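Local coordinates for protein hydrazine synthase subunit alpha (Candidatus Kuenenia stuttgartiensis, PDB 5C2V) that condenses hydroxylamine with ammonia to form hydrazine, as the two-heme alpha subunit of the anammox hydrazine synthase complex, at residues L336-Y341 / N381-A386. Residues are numbered along the deposited sequence; the frame is centred on the assembly and turned at random.
With CA (calcium ion), chain B.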
ATOM      1  N   LEU D 336     -19.924 -10.806  13.733  1.00 49.79           N
ATOM      2  CA  LEU D 336     -19.613  -9.387  13.879  1.00 73.77           C
ATOM      3  C   LEU D 336     -19.650  -8.940  15.340  1.00 80.37           C
ATOM      4  O   LEU D 336     -20.594  -9.245  16.075  1.00 63.66           O
ATOM      5  CB  LEU D 336     -20.581  -8.537  13.050  1.00 65.37           C
ATOM      6  CG  LEU D 336     -20.463  -8.653  11.529  1.00 78.04           C
ATOM      7  CD1 LEU D 336     -21.437  -7.708  10.841  1.00 63.21           C
ATOM      8  CD2 LEU D 336     -19.036  -8.379  11.078  1.00 48.67           C
ATOM      9  N   TYR D 337     -18.614  -8.212  15.747  1.00 64.67           N
ATOM     10  CA  TYR D 337     -18.485  -7.739  17.122  1.00 58.87           C
ATOM     11  C   TYR D 337     -18.602  -6.221  17.213  1.00 62.33           C
ATOM     12  O   TYR D 337     -18.223  -5.500  16.289  1.00 65.07           O
ATOM     13  CB  TYR D 337     -17.147  -8.183  17.717  1.00 47.68           C
ATOM     14  CG  TYR D 337     -17.030  -9.670  17.966  1.00 66.04           C
ATOM     15  CD1 TYR D 337     -16.767 -10.551  16.926  1.00 67.72           C
ATOM     16  CD2 TYR D 337     -17.168 -10.190  19.246  1.00 55.10           C
ATOM     17  CE1 TYR D 337     -16.655 -11.910  17.152  1.00 68.13           C
ATOM     18  CE2 TYR D 337     -17.057 -11.547  19.482  1.00 63.95           C
ATOM     19  CZ  TYR D 337     -16.799 -12.402  18.432  1.00 73.70           C
ATOM     20  OH  TYR D 337     -16.688 -13.753  18.661  1.00 75.19           O
ATOM     21  N   ARG D 338     -19.127  -5.745  18.337  1.00 60.87           N
ATOM     22  CA  ARG D 338     -19.215  -4.316  18.607  1.00 56.48           C
ATOM     23  C   ARG D 338     -19.318  -4.056  20.110  1.00 63.90           C
ATOM     24  O   ARG D 338     -19.703  -4.941  20.880  1.00 63.02           O
ATOM     25  CB  ARG D 338     -20.415  -3.702  17.878  1.00 49.89           C
ATOM     26  CG  ARG D 338     -21.759  -4.134  18.438  1.00 65.57           C
ATOM     27  CD  ARG D 338     -22.916  -3.772  17.522  1.00 61.42           C
ATOM     28  NE  ARG D 338     -23.069  -2.332  17.345  1.00 55.15           N
ATOM     29  CZ  ARG D 338     -24.086  -1.767  16.700  1.00 60.98           C
ATOM     30  NH1 ARG D 338     -25.041  -2.523  16.175  1.00 57.20           N
ATOM     31  NH2 ARG D 338     -24.150  -0.448  16.583  1.00 74.77           N
ATOM     32  N   SER D 339     -18.961  -2.838  20.507  1.00 66.79           N
ATOM     33  CA  SER D 339     -19.096  -2.365  21.886  1.00 62.85           C
ATOM     34  C   SER D 339     -18.511  -3.299  22.949  1.00 65.28           C
ATOM     35  O   SER D 339     -19.252  -3.842  23.768  1.00 74.53           O
ATOM     36  CB  SER D 339     -20.573  -2.114  22.194  1.00 69.75           C
ATOM     37  OG  SER D 339     -21.164  -1.276  21.215  1.00 85.04           O
ATOM     38  N   PRO D 340     -17.181  -3.488  22.942  1.00 70.48           N
ATOM     39  CA  PRO D 340     -16.557  -4.310  23.984  1.00 71.65           C
ATOM     40  C   PRO D 340     -16.456  -3.562  25.313  1.00 73.35           C
ATOM     41  O   PRO D 340     -16.218  -2.355  25.309  1.00 54.70           O
ATOM     42  CB  PRO D 340     -15.172  -4.601  23.409  1.00 66.06           C
ATOM     43  CG  PRO D 340     -14.869  -3.400  22.576  1.00 66.01           C
ATOM     44  CD  PRO D 340     -16.186  -2.941  22.001  1.00 62.83           C
ATOM     45  N   TYR D 341     -16.637  -4.262  26.430  1.00 81.15           N
ATOM     46  CA  TYR D 341     -16.537  -3.625  27.741  1.00 78.27           C
ATOM     47  C   TYR D 341     -15.726  -4.440  28.748  1.00 60.73           C
ATOM     48  O   TYR D 341     -16.272  -5.309  29.426  1.00 66.43           O
ATOM     49  CB  TYR D 341     -17.924  -3.341  28.313  1.00 70.19           C
ATOM     50  CG  TYR D 341     -17.912  -2.184  29.283  1.00 68.01           C
ATOM     51  CD1 TYR D 341     -17.564  -2.372  30.613  1.00 71.73           C
ATOM     52  CD2 TYR D 341     -18.222  -0.899  28.861  1.00 65.28           C
ATOM     53  CE1 TYR D 341     -17.540  -1.315  31.499  1.00 56.68           C
ATOM     54  CE2 TYR D 341     -18.200   0.164  29.738  1.00 63.21           C
ATOM     55  CZ  TYR D 341     -17.858  -0.050  31.055  1.00 71.86           C
ATOM     56  OH  TYR D 341     -17.838   1.007  31.930  1.00 75.39           O
ATOM     57  N   ASN D 381     -31.401  -5.397  18.223  1.00 68.43           N
ATOM     58  CA  ASN D 381     -29.953  -5.404  18.270  1.00 74.39           C
ATOM     59  C   ASN D 381     -29.556  -4.966  19.665  1.00 73.43           C
ATOM     60  O   ASN D 381     -29.855  -3.846  20.087  1.00 70.52           O
ATOM     61  CB  ASN D 381     -29.348  -4.480  17.213  1.00 73.63           C
ATOM     62  CG  ASN D 381     -29.173  -5.161  15.872  1.00 71.10           C
ATOM     63  OD1 ASN D 381     -29.013  -6.380  15.797  1.00 64.90           O
ATOM     64  ND2 ASN D 381     -29.197  -4.375  14.800  1.00 62.85           N
ATOM     65  N   ASP D 382     -28.887  -5.860  20.380  1.00 78.00           N
ATOM     66  CA  ASP D 382     -28.541  -5.620  21.769  1.00 71.97           C
ATOM     67  C   ASP D 382     -27.061  -5.297  21.856  1.00 68.29           C
ATOM     68  O   ASP D 382     -26.216  -6.176  21.682  1.00 59.06           O
ATOM     69  CB  ASP D 382     -28.897  -6.840  22.624  1.00 63.33           C
ATOM     70  CG  ASP D 382     -30.337  -7.292  22.422  1.00 65.85           C
ATOM     71  OD1 ASP D 382     -31.249  -6.456  22.586  1.00 81.51           O
ATOM     72  OD2 ASP D 382     -30.562  -8.477  22.084  1.00 66.74           O
ATOM     73  N   HIS D 383     -26.745  -4.033  22.124  1.00 62.74           N
ATOM     74  CA  HIS D 383     -25.355  -3.601  22.108  1.00 70.91           C
ATOM     75  C   HIS D 383     -25.076  -2.524  23.148  1.00 72.99           C
ATOM     76  O   HIS D 383     -25.963  -2.135  23.905  1.00 70.60           O
ATOM     77  CB  HIS D 383     -24.968  -3.101  20.712  1.00 54.71           C
ATOM     78  CG  HIS D 383     -25.596  -1.797  20.334  1.00 62.09           C
ATOM     79  ND1 HIS D 383     -26.960  -1.631  20.212  1.00 72.90           N
ATOM     80  CD2 HIS D 383     -25.045  -0.597  20.033  1.00 59.61           C
ATOM     81  CE1 HIS D 383     -27.220  -0.384  19.863  1.00 64.34           C
ATOM     82  NE2 HIS D 383     -26.075   0.264  19.748  1.00 59.16           N
ATOM     83  N   GLN D 384     -23.831  -2.057  23.171  1.00 66.97           N
ATOM     84  CA  GLN D 384     -23.352  -1.101  24.170  1.00 68.35           C
ATOM     85  C   GLN D 384     -23.609  -1.545  25.612  1.00 71.45           C
ATOM     86  O   GLN D 384     -24.248  -0.820  26.374  1.00 70.32           O
ATOM     87  CB  GLN D 384     -23.990   0.271  23.936  1.00 53.97           C
ATOM     88  CG  GLN D 384     -23.496   0.987  22.693  1.00 43.37           C
ATOM     89  CD  GLN D 384     -24.182   2.322  22.480  1.00 65.16           C
ATOM     90  OE1 GLN D 384     -25.311   2.530  22.924  1.00 76.88           O
ATOM     91  NE2 GLN D 384     -23.500   3.237  21.800  1.00 47.91           N
ATOM     92  N   PRO D 385     -23.117  -2.738  25.995  1.00 67.70           N
ATOM     93  CA  PRO D 385     -23.318  -3.154  27.386  1.00 69.91           C
ATOM     94  C   PRO D 385     -22.501  -2.308  28.361  1.00 71.57           C
ATOM     95  O   PRO D 385     -21.307  -2.097  28.146  1.00 73.52           O
ATOM     96  CB  PRO D 385     -22.846  -4.609  27.388  1.00 49.88           C
ATOM     97  CG  PRO D 385     -21.825  -4.664  26.313  1.00 65.57           C
ATOM     98  CD  PRO D 385     -22.283  -3.701  25.250  1.00 62.61           C
ATOM     99  N   ALA D 386     -23.146  -1.833  29.419  1.00 86.49           N
ATOM    100  CA  ALA D 386     -22.473  -1.039  30.440  1.00 75.01           C
ATOM    101  C   ALA D 386     -22.865  -1.522  31.831  1.00 70.49           C
ATOM    102  O   ALA D 386     -23.827  -1.022  32.414  1.00 69.54           O
ATOM    103  CB  ALA D 386     -22.800   0.437  30.273  1.00 63.81           C
TER
HETATM  104 CA    CA B 903     -30.692  -9.358  19.811  1.00 65.94          CA
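Arg338 lays its guanidinium over one face of the His383 ring, the two planes 30° apart; in return His383 CD2 sits over one face of the guanidinium, offset towards its rim and 3.6 Å from Arg338 NH2. Lower on the same side chains, Arg338 CD rests 3.9 Å from His383 CB. The arginine chain bends at chi3 (-63°), which brings NE to 3.8 Å from His383 CD2. The charged end is held from elsewhere, by a salt bridge from NH1 to Asp44.

Ser339 and Tyr341 meet the backbone and the proline of 381-386. Ser339 O lies 3.4 Å from Pro385 CD, while Ser339 OG approaches Gln384 CG at 3.6 Å and also lies at the edge of the His383 ring. The Tyr341 ring places CD2 3.4 Å from Pro385 O and turns one face to Ala386 CA; its hydroxyl hydrogen-bonds to Lys391.

Asp382 points its CB away from 336-341, and its OD2 coordinates calcium at 2.4 Å, together with Asp376 and the carbonyls of Phe358, Asp377 and Trp380.

Segments 336-341 and 381-386, 24° from parallel, belong to different four-stranded antiparallel sheets, consistent with neighbouring blades of the six-bladed beta-propeller. Strand 381-387 pairs with the early strand 31-37, as expected of the blade that closes the ring. Van der Waals contacts of side chains and backbone thus make a buried interface, probably between blades, with the polar ends of Arg338 and Tyr341 engaging residues beyond the two strands.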